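Local coordinates for choline binding protein PCPA (Streptococcus pneumoniae, PDB 4CP6) that probably attaches to choline on the pneumococcal cell surface, displays an elongated leucine-rich repeat domain and is a vaccine antigen, at residues Thr59-Lys63 with Ile100-Ile104; Leu239-Gln245 with Ser264-Tyr270; Phe286-Ile292 with Leu309-Leu315. All coordinates share one frame. Numbering follows the deposited sequence.

How the contacts relate
All three contacts join successive coils of one elongated leucine-rich repeat solenoid. Contact 1 lies towards its N-terminal end, with its centre about 39 Å from that of contact 2 and about 45 Å from that of contact 3; contacts 1 and 3 fall on opposite sides of the chain's centre. Contacts 2 and 3 are neighbours, their centres about 10 Å apart. Between them, F265 N reaches A287 O at 2.8 Å, a probable hydrogen bond, K267 NZ forms a 2.8 Å salt bridge with D290 OD2, and N268 CB packs 3.7 Å from A291 CB. F265, F288 and F311 recur every 23 residues, the length of one repeat here.

Contact 1 of 3, residues Thr59-Lys63 with Ile100-Ile104; sequences TIPTK and IPSSI
Both segments leave parallel neighbouring strands, 57-59 and 97-100, and run on side by side as loops. I60 faces I100 (CA to CA 5.7 Å), but T62 rather than P61 lies nearest P101 (CA to CA 6.0 Å). I60 and P61 stay extended (phi/psi -68/129 and -59/153) before T62 turns at -111/-21; in the second segment P101 (-72/162) opens a type I beta turn ending at I104, closed by I104 N to P101 O at 3.2 Å. I60 and I100 share the m,t rotamer, and I60 CD1 meets I100 CG1 at 4.1 Å. Here two coils of a leucine-rich repeat solenoid stack side by side, each with an Ile-Pro pair at the end of its strand or just beyond it, whose isoleucine enters the core; F112 touches both isoleucines. The P101 ring fills the gap between the loops, with CD 3.8 Å from I60 CB, CG 3.9 Å from P61 O, and CB 3.7 Å from T62 CB. At the turn T62 (chi1 t) and S103 (chi1 p) bring OG1 and OG to 2.7 Å, S103 OG being also hydrogen-bonded to V73 O. Water 1 bridges T62 OG1 (2.7 Å), S102 OG (3.0 Å) and S103 N (3.1 Å).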
loop_
_atom_site.group_PDB
_atom_site.type_symbol
_atom_site.label_atom_id
_atom_site.label_comp_id
_atom_site.label_asym_id
_atom_site.label_seq_id
_atom_site.Cartn_x
_atom_site.Cartn_y
_atom_site.Cartn_z
ATOM N N THR A 59 -25.559 -13.548 -13.402
ATOM C CA THR A 59 -24.588 -13.845 -14.443
ATOM C C THR A 59 -24.570 -12.723 -15.470
ATOM O O THR A 59 -25.615 -12.338 -16.003
ATOM C CB THR A 59 -24.874 -15.209 -15.103
ATOM O OG1 THR A 59 -24.779 -16.201 -14.087
ATOM C CG2 THR A 59 -23.866 -15.553 -16.222
ATOM N N ILE A 60 -23.392 -12.176 -15.743
ATOM C CA ILE A 60 -23.271 -11.139 -16.753
ATOM C C ILE A 60 -23.539 -11.771 -18.109
ATOM O O ILE A 60 -22.916 -12.787 -18.452
ATOM C CB ILE A 60 -21.863 -10.501 -16.746
ATOM C CG1 ILE A 60 -21.609 -9.801 -15.429
ATOM C CG2 ILE A 60 -21.695 -9.516 -17.925
ATOM C CD1 ILE A 60 -20.089 -9.318 -15.240
ATOM N N PRO A 61 -24.442 -11.170 -18.921
ATOM C CA PRO A 61 -24.664 -11.718 -20.263
ATOM C C PRO A 61 -23.394 -11.740 -21.133
ATOM O O PRO A 61 -22.479 -10.932 -20.922
ATOM C CB PRO A 61 -25.777 -10.817 -20.826
ATOM C CG PRO A 61 -26.475 -10.282 -19.600
ATOM C CD PRO A 61 -25.332 -10.017 -18.659
ATOM N N THR A 62 -23.330 -12.660 -22.096
ATOM C CA THR A 62 -22.141 -12.839 -22.935
ATOM C C THR A 62 -22.324 -12.420 -24.383
ATOM O O THR A 62 -21.341 -12.199 -25.108
ATOM C CB THR A 62 -21.620 -14.290 -22.819
ATOM O OG1 THR A 62 -20.414 -14.434 -23.564
ATOM C CG2 THR A 62 -22.634 -15.347 -23.313
ATOM N N LYS A 63 -23.585 -12.370 -24.827
ATOM C CA LYS A 63 -23.888 -12.115 -26.222
ATOM C C LYS A 63 -25.207 -11.395 -26.316
ATOM O O LYS A 63 -26.149 -11.709 -25.575
ATOM C CB LYS A 63 -23.995 -13.485 -26.930
ATOM C CG LYS A 63 -24.253 -13.453 -28.434
ATOM C CD LYS A 63 -24.189 -14.855 -29.040
ATOM C CE LYS A 63 -25.496 -15.609 -28.973
ATOM N NZ LYS A 63 -25.372 -16.958 -29.580
ATOM N N ILE A 100 -18.820 -14.227 -14.214
ATOM C CA ILE A 100 -18.255 -13.554 -15.362
ATOM C C ILE A 100 -18.057 -14.567 -16.476
ATOM O O ILE A 100 -17.331 -15.543 -16.276
ATOM C CB ILE A 100 -16.920 -12.894 -14.952
ATOM C CG1 ILE A 100 -17.175 -11.881 -13.796
ATOM C CG2 ILE A 100 -16.225 -12.259 -16.154
ATOM C CD1 ILE A 100 -15.959 -11.001 -13.366
ATOM N N PRO A 101 -18.669 -14.336 -17.654
ATOM C CA PRO A 101 -18.530 -15.302 -18.753
ATOM C C PRO A 101 -17.136 -15.251 -19.348
ATOM O O PRO A 101 -16.441 -14.244 -19.171
ATOM C CB PRO A 101 -19.605 -14.856 -19.756
ATOM C CG PRO A 101 -19.726 -13.359 -19.516
ATOM C CD PRO A 101 -19.561 -13.215 -18.024
ATOM N N SER A 102 -16.743 -16.307 -20.092
ATOM C CA SER A 102 -15.410 -16.368 -20.681
ATOM C C SER A 102 -15.098 -15.231 -21.649
ATOM O O SER A 102 -13.944 -14.837 -21.749
ATOM C CB SER A 102 -15.157 -17.723 -21.339
ATOM O OG SER A 102 -16.077 -17.965 -22.388
ATOM N N SER A 103 -16.114 -14.665 -22.327
ATOM C CA SER A 103 -15.920 -13.587 -23.286
ATOM C C SER A 103 -15.337 -12.286 -22.697
ATOM O O SER A 103 -14.828 -11.470 -23.453
ATOM C CB SER A 103 -17.233 -13.285 -24.012
ATOM O OG SER A 103 -18.256 -12.831 -23.142
ATOM N N ILE A 104 -15.468 -12.072 -21.371
ATOM C CA ILE A 104 -14.932 -10.812 -20.801
ATOM C C ILE A 104 -13.395 -10.801 -20.844
ATOM O O ILE A 104 -12.768 -11.637 -20.192
ATOM C CB ILE A 104 -15.450 -10.576 -19.374
ATOM C CG1 ILE A 104 -16.999 -10.523 -19.314
ATOM C CG2 ILE A 104 -14.804 -9.308 -18.727
ATOM C CD1 ILE A 104 -17.688 -9.345 -20.133
HETATM O O HOH W 1 -18.588 -16.364 -22.884
#

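Contact 2 of 3, residues Leu239-Gln245 with Ser264-Tyr270; sequences LIYYPSQ and SFNKNSY
L239 ends its side chain with CD1 4.0 Å from F265 CZ. I240 (-85/-50) and Y241 (-152/127) form a classic beta bulge opposite L231, and I240 O comes within 3.4 Å of S264 CB. Y241 CA is 4.3 Å from S264 CA; the Y241 side chain (chi1 t) runs along the coil, so that OH takes a weak bond from S244 N (3.3 Å) and is hydrogen-bonded to water 2 (2.7 Å), which donates to N266 O (2.8 Å). Y242 N donates to S264 O at 2.8 Å. Y242 CB sits over the F265 ring face, 3.8 Å from the centroid, a CH-pi contact; the two rings are near parallel (18°) but slid apart, centroids 4.8 Å from each other. S244 lies against the type II turn F265-N268, where K267 has phi/psi 63/16: S244 CB lies 3.4 Å from K267 O, and S244 O accepts from S269 N (3.0 Å) and water 5 (2.8 Å). Q245 O closes the contact 3.5 Å from Y270 CE2. Strand 238-241 lies between 230-233, antiparallel to it, and 259-260, parallel to it, with Y241 stacked on F206 and K267 salt-bridged to D290 of the following coil.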
loop_
_atom_site.group_PDB
_atom_site.type_symbol
_atom_site.label_atom_id
_atom_site.label_comp_id
_atom_site.label_asym_id
_atom_site.label_seq_id
_atom_site.Cartn_x
_atom_site.Cartn_y
_atom_site.Cartn_z
ATOM N N LEU A 239 13.860 -4.932 0.581
ATOM C CA LEU A 239 12.898 -5.569 1.457
ATOM C C LEU A 239 11.603 -4.825 1.126
ATOM O O LEU A 239 11.461 -3.627 1.424
ATOM C CB LEU A 239 13.302 -5.469 2.943
ATOM C CG LEU A 239 12.480 -6.326 3.884
ATOM C CD1 LEU A 239 13.230 -6.506 5.230
ATOM C CD2 LEU A 239 11.043 -5.754 4.111
ATOM N N ILE A 240 10.686 -5.528 0.436
ATOM C CA ILE A 240 9.482 -4.892 -0.066
ATOM C C ILE A 240 8.389 -4.851 0.999
ATOM O O ILE A 240 7.763 -3.802 1.187
ATOM C CB ILE A 240 9.003 -5.600 -1.354
ATOM C CG1 ILE A 240 10.098 -5.514 -2.441
ATOM C CG2 ILE A 240 7.672 -4.987 -1.886
ATOM C CD1 ILE A 240 9.836 -6.392 -3.671
ATOM N N TYR A 241 8.105 -5.993 1.646
ATOM C CA TYR A 241 7.023 -5.998 2.619
ATOM C C TYR A 241 7.230 -7.017 3.696
ATOM O O TYR A 241 7.412 -8.207 3.399
ATOM C CB TYR A 241 5.656 -6.198 1.936
ATOM C CG TYR A 241 4.515 -6.057 2.926
ATOM C CD1 TYR A 241 4.318 -4.866 3.632
ATOM C CD2 TYR A 241 3.667 -7.129 3.205
ATOM C CE1 TYR A 241 3.300 -4.747 4.574
ATOM C CE2 TYR A 241 2.615 -7.002 4.104
ATOM C CZ TYR A 241 2.447 -5.820 4.804
ATOM O OH TYR A 241 1.448 -5.718 5.754
ATOM N N TYR A 242 7.162 -6.555 4.969
ATOM C CA TYR A 242 7.230 -7.412 6.139
ATOM C C TYR A 242 5.783 -7.524 6.631
ATOM O O TYR A 242 5.196 -6.517 7.070
ATOM C CB TYR A 242 8.110 -6.750 7.178
ATOM C CG TYR A 242 8.399 -7.660 8.357
ATOM C CD1 TYR A 242 7.490 -7.785 9.406
ATOM C CD2 TYR A 242 9.614 -8.329 8.462
ATOM C CE1 TYR A 242 7.772 -8.581 10.515
ATOM C CE2 TYR A 242 9.909 -9.120 9.570
ATOM C CZ TYR A 242 8.980 -9.257 10.580
ATOM O OH TYR A 242 9.298 -10.008 11.686
ATOM N N PRO A 243 5.155 -8.716 6.570
ATOM C CA PRO A 243 3.731 -8.807 6.955
ATOM C C PRO A 243 3.425 -8.271 8.335
ATOM O O PRO A 243 4.134 -8.615 9.272
ATOM C CB PRO A 243 3.409 -10.295 6.819
ATOM C CG PRO A 243 4.376 -10.752 5.738
ATOM C CD PRO A 243 5.663 -9.992 6.045
ATOM N N SER A 244 2.374 -7.436 8.463
ATOM C CA SER A 244 2.081 -6.796 9.735
ATOM C C SER A 244 1.805 -7.795 10.839
ATOM O O SER A 244 2.030 -7.478 12.024
ATOM C CB SER A 244 0.919 -5.810 9.622
ATOM O OG SER A 244 -0.330 -6.453 9.400
ATOM N N GLN A 245 1.283 -8.998 10.466
ATOM C CA GLN A 245 0.891 -9.982 11.495
ATOM C C GLN A 245 1.896 -11.109 11.652
ATOM O O GLN A 245 1.612 -12.072 12.378
ATOM C CB GLN A 245 -0.541 -10.521 11.276
ATOM C CG GLN A 245 -1.586 -9.434 11.092
ATOM C CD GLN A 245 -1.520 -8.378 12.166
ATOM O OE1 GLN A 245 -0.998 -7.259 11.951
ATOM N NE2 GLN A 245 -2.052 -8.696 13.331
ATOM N N SER A 264 7.056 -0.612 4.137
ATOM C CA SER A 264 7.440 -2.015 4.306
ATOM C C SER A 264 7.130 -2.650 5.659
ATOM O O SER A 264 6.962 -3.877 5.690
ATOM C CB SER A 264 8.904 -2.239 3.976
ATOM O OG SER A 264 9.739 -1.307 4.654
ATOM N N PHE A 265 7.106 -1.888 6.770
ATOM C CA PHE A 265 6.746 -2.422 8.105
ATOM C C PHE A 265 5.533 -1.662 8.616
ATOM O O PHE A 265 5.305 -1.588 9.831
ATOM C CB PHE A 265 7.909 -2.305 9.135
ATOM C CG PHE A 265 9.100 -3.179 8.848
ATOM C CD1 PHE A 265 9.986 -2.865 7.817
ATOM C CD2 PHE A 265 9.358 -4.309 9.627
ATOM C CE1 PHE A 265 11.129 -3.650 7.587
ATOM C CE2 PHE A 265 10.502 -5.084 9.401
ATOM C CZ PHE A 265 11.363 -4.771 8.365
ATOM N N ASN A 266 4.718 -1.122 7.712
ATOM C CA ASN A 266 3.534 -0.391 8.119
ATOM C C ASN A 266 2.577 -1.295 8.902
ATOM O O ASN A 266 2.355 -2.437 8.509
ATOM C CB ASN A 266 2.838 0.170 6.885
ATOM C CG ASN A 266 1.672 1.052 7.163
ATOM O OD1 ASN A 266 1.729 1.975 8.031
ATOM N ND2 ASN A 266 0.673 0.908 6.374
ATOM N N LYS A 267 1.965 -0.745 9.954
ATOM C CA LYS A 267 0.961 -1.423 10.802
ATOM C C LYS A 267 1.518 -2.626 11.540
ATOM O O LYS A 267 0.737 -3.439 12.027
ATOM C CB LYS A 267 -0.281 -1.840 9.969
ATOM C CG LYS A 267 -1.014 -0.685 9.260
ATOM C CD LYS A 267 -1.660 0.220 10.334
ATOM C CE LYS A 267 -2.414 1.412 9.840
ATOM N NZ LYS A 267 -2.877 2.199 11.020
ATOM N N ASN A 268 2.824 -2.755 11.629
ATOM C CA ASN A 268 3.419 -3.919 12.250
ATOM C C ASN A 268 2.909 -4.106 13.676
ATOM O O ASN A 268 2.996 -3.186 14.492
ATOM C CB ASN A 268 4.914 -3.781 12.217
ATOM C CG ASN A 268 5.577 -5.044 12.672
ATOM O OD1 ASN A 268 5.662 -5.297 13.872
ATOM N ND2 ASN A 268 5.891 -5.928 11.729
ATOM N N SER A 269 2.426 -5.318 14.003
ATOM C CA SER A 269 1.810 -5.578 15.290
ATOM C C SER A 269 2.692 -6.267 16.327
ATOM O O SER A 269 2.370 -6.162 17.518
ATOM C CB SER A 269 0.580 -6.467 15.079
ATOM O OG SER A 269 -0.408 -5.863 14.255
ATOM N N TYR A 270 3.752 -6.978 15.917
ATOM C CA TYR A 270 4.463 -7.837 16.864
ATOM C C TYR A 270 5.930 -7.597 17.024
ATOM O O TYR A 270 6.494 -7.985 18.051
ATOM C CB TYR A 270 4.244 -9.315 16.476
ATOM C CG TYR A 270 2.789 -9.709 16.490
ATOM C CD1 TYR A 270 2.059 -9.725 17.677
ATOM C CD2 TYR A 270 2.111 -9.996 15.306
ATOM C CE1 TYR A 270 0.703 -10.035 17.686
ATOM C CE2 TYR A 270 0.765 -10.351 15.312
ATOM C CZ TYR A 270 0.062 -10.369 16.503
ATOM O OH TYR A 270 -1.280 -10.693 16.503
HETATM O O HOH W 2 0.848 -3.165 6.238
HETATM O O HOH W 3 4.513 -4.702 8.972
HETATM O O HOH W 4 -1.867 -4.416 11.729
HETATM O O HOH W 5 4.449 -8.078 13.203
#

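Contact 3 of 3, residues Phe286-Ile292 with Leu309-Leu315; sequences FAFADAI and LAFYGNL
L309 starts the segment in a left-handed conformation (54/36), as F286 (57/21) does one repeat earlier. L309 O accepts a CA-H...O contact from F286 CA (3.2 Å), while L309 CB sits over the F286 ring, 4.0 Å from its centroid, and L309 CD1 lies 3.5 Å from F286 CZ. A310 CA is 4.2 Å from F286 CA, and A310 O accepts a hydrogen bond from F288 N (2.9 Å); F288 belongs to both the type I turn F286-A289 and the type II turn F288-A291. F311 (chi1 m) meets F288 (chi1 m) with CE1 3.5 Å from CD2, ring centroids 5.2 Å apart and planes at 35°. These phenylalanines hold equivalent places, 23 residues apart, in consecutive coils of the BspA-type leucine-rich repeat, and I297 touches both in the core. Y312 O accepts D290 N at 2.8 Å and a CA-H...O contact from A289 CA at 3.3 Å; its ring has CD2 4.0 Å from both A289 CB and F286 CE2. G313 has positive phi (71/25), like D290 (61/30), and a CB there would clash with D290 OD1. Water 6 donates to D290 OD1 and G313 O, each at 2.8 Å, while D290 OD2 forms a salt bridge with K267 of the preceding coil. N314 centres an inverse gamma turn, its side chain directed at the F288-A291 turn. L315 CD1 packs 3.9 Å from I292 CG2.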
loop_
_atom_site.group_PDB
_atom_site.type_symbol
_atom_site.label_atom_id
_atom_site.label_comp_id
_atom_site.label_asym_id
_atom_site.label_seq_id
_atom_site.Cartn_x
_atom_site.Cartn_y
_atom_site.Cartn_z
ATOM N N PHE A 286 7.132 6.178 5.363
ATOM C CA PHE A 286 6.226 5.395 6.198
ATOM C C PHE A 286 6.755 3.993 6.493
ATOM O O PHE A 286 5.956 3.109 6.848
ATOM C CB PHE A 286 4.827 5.325 5.569
ATOM C CG PHE A 286 4.040 6.613 5.551
ATOM C CD1 PHE A 286 4.275 7.569 4.571
ATOM C CD2 PHE A 286 3.033 6.841 6.481
ATOM C CE1 PHE A 286 3.536 8.751 4.543
ATOM C CE2 PHE A 286 2.300 8.028 6.457
ATOM C CZ PHE A 286 2.565 8.973 5.495
ATOM N N ALA A 287 8.087 3.752 6.373
ATOM C CA ALA A 287 8.541 2.375 6.554
ATOM C C ALA A 287 8.076 1.758 7.864
ATOM O O ALA A 287 7.675 0.592 7.851
ATOM C CB ALA A 287 10.051 2.283 6.452
ATOM N N PHE A 288 8.155 2.496 8.991
ATOM C CA PHE A 288 7.766 1.942 10.290
ATOM C C PHE A 288 6.516 2.592 10.814
ATOM O O PHE A 288 6.240 2.501 12.025
ATOM C CB PHE A 288 8.919 2.016 11.314
ATOM C CG PHE A 288 10.261 1.606 10.771
ATOM C CD1 PHE A 288 10.497 0.293 10.378
ATOM C CD2 PHE A 288 11.282 2.536 10.628
ATOM C CE1 PHE A 288 11.737 -0.074 9.847
ATOM C CE2 PHE A 288 12.522 2.162 10.099
ATOM C CZ PHE A 288 12.715 0.865 9.684
ATOM N N ALA A 289 5.719 3.226 9.942
ATOM C CA ALA A 289 4.519 3.895 10.402
ATOM C C ALA A 289 3.569 2.924 11.094
ATOM O O ALA A 289 3.220 1.888 10.543
ATOM C CB ALA A 289 3.816 4.619 9.255
ATOM N N ASP A 290 3.167 3.245 12.317
ATOM C CA ASP A 290 2.250 2.403 13.107
ATOM C C ASP A 290 2.823 0.993 13.379
ATOM O O ASP A 290 2.044 0.039 13.568
ATOM C CB ASP A 290 0.836 2.372 12.523
ATOM C CG ASP A 290 0.154 3.733 12.506
ATOM O OD1 ASP A 290 0.509 4.595 13.351
ATOM O OD2 ASP A 290 -0.752 3.930 11.659
ATOM N N ALA A 291 4.165 0.865 13.470
ATOM C CA ALA A 291 4.778 -0.385 13.962
ATOM C C ALA A 291 4.728 -0.164 15.473
ATOM O O ALA A 291 5.616 0.489 16.070
ATOM C CB ALA A 291 6.209 -0.525 13.474
ATOM N N ILE A 292 3.636 -0.639 16.087
ATOM C CA ILE A 292 3.298 -0.235 17.464
ATOM C C ILE A 292 3.964 -1.024 18.582
ATOM O O ILE A 292 3.814 -0.628 19.757
ATOM C CB ILE A 292 1.775 -0.200 17.653
ATOM C CG1 ILE A 292 1.127 -1.601 17.489
ATOM C CG2 ILE A 292 1.134 0.824 16.705
ATOM C CD1 ILE A 292 -0.386 -1.631 17.849
ATOM N N LEU A 309 8.078 10.470 7.329
ATOM C CA LEU A 309 7.261 9.704 8.259
ATOM C C LEU A 309 7.713 8.261 8.371
ATOM O O LEU A 309 6.901 7.379 8.645
ATOM C CB LEU A 309 5.751 9.845 7.958
ATOM C CG LEU A 309 5.211 11.270 8.227
ATOM C CD1 LEU A 309 3.899 11.517 7.474
ATOM C CD2 LEU A 309 5.034 11.489 9.719
ATOM N N ALA A 310 9.027 8.029 8.297
ATOM C CA ALA A 310 9.521 6.657 8.483
ATOM C C ALA A 310 9.270 6.197 9.939
ATOM O O ALA A 310 8.961 5.033 10.169
ATOM C CB ALA A 310 11.019 6.594 8.178
ATOM N N PHE A 311 9.433 7.111 10.907
ATOM C CA PHE A 311 9.198 6.866 12.326
ATOM C C PHE A 311 7.967 7.668 12.691
ATOM O O PHE A 311 8.052 8.881 12.898
ATOM C CB PHE A 311 10.418 7.284 13.160
ATOM C CG PHE A 311 11.631 6.444 12.841
ATOM C CD1 PHE A 311 11.753 5.156 13.346
ATOM C CD2 PHE A 311 12.649 6.947 12.057
ATOM C CE1 PHE A 311 12.886 4.385 13.071
ATOM C CE2 PHE A 311 13.778 6.161 11.765
ATOM C CZ PHE A 311 13.887 4.900 12.294
ATOM N N TYR A 312 6.819 7.009 12.725
ATOM C CA TYR A 312 5.537 7.687 12.908
ATOM C C TYR A 312 4.614 6.782 13.666
ATOM O O TYR A 312 4.286 5.703 13.198
ATOM C CB TYR A 312 4.962 7.951 11.510
ATOM C CG TYR A 312 3.614 8.625 11.421
ATOM C CD1 TYR A 312 3.249 9.628 12.316
ATOM C CD2 TYR A 312 2.744 8.341 10.370
ATOM C CE1 TYR A 312 2.063 10.340 12.159
ATOM C CE2 TYR A 312 1.541 9.030 10.216
ATOM C CZ TYR A 312 1.203 10.024 11.120
ATOM O OH TYR A 312 0.018 10.731 10.970
ATOM N N GLY A 313 4.198 7.204 14.846
ATOM C CA GLY A 313 3.269 6.391 15.629
ATOM C C GLY A 313 3.883 5.133 16.210
ATOM O O GLY A 313 3.168 4.149 16.475
ATOM N N ASN A 314 5.208 5.127 16.424
ATOM C CA ASN A 314 5.878 3.986 17.048
ATOM C C ASN A 314 5.677 4.096 18.567
ATOM O O ASN A 314 6.513 4.655 19.290
ATOM C CB ASN A 314 7.335 3.950 16.689
ATOM C CG ASN A 314 7.501 3.782 15.205
ATOM O OD1 ASN A 314 7.187 2.705 14.638
ATOM N ND2 ASN A 314 7.950 4.810 14.557
ATOM N N LEU A 315 4.536 3.537 19.019
ATOM C CA LEU A 315 4.048 3.686 20.396
ATOM C C LEU A 315 4.995 3.176 21.475
ATOM O O LEU A 315 4.902 3.657 22.620
ATOM C CB LEU A 315 2.678 3.031 20.548
ATOM C CG LEU A 315 1.560 3.500 19.616
ATOM C CD1 LEU A 315 0.234 2.809 19.978
ATOM C CD2 LEU A 315 1.383 5.029 19.655
HETATM O O HOH W 6 0.411 4.454 16.099
#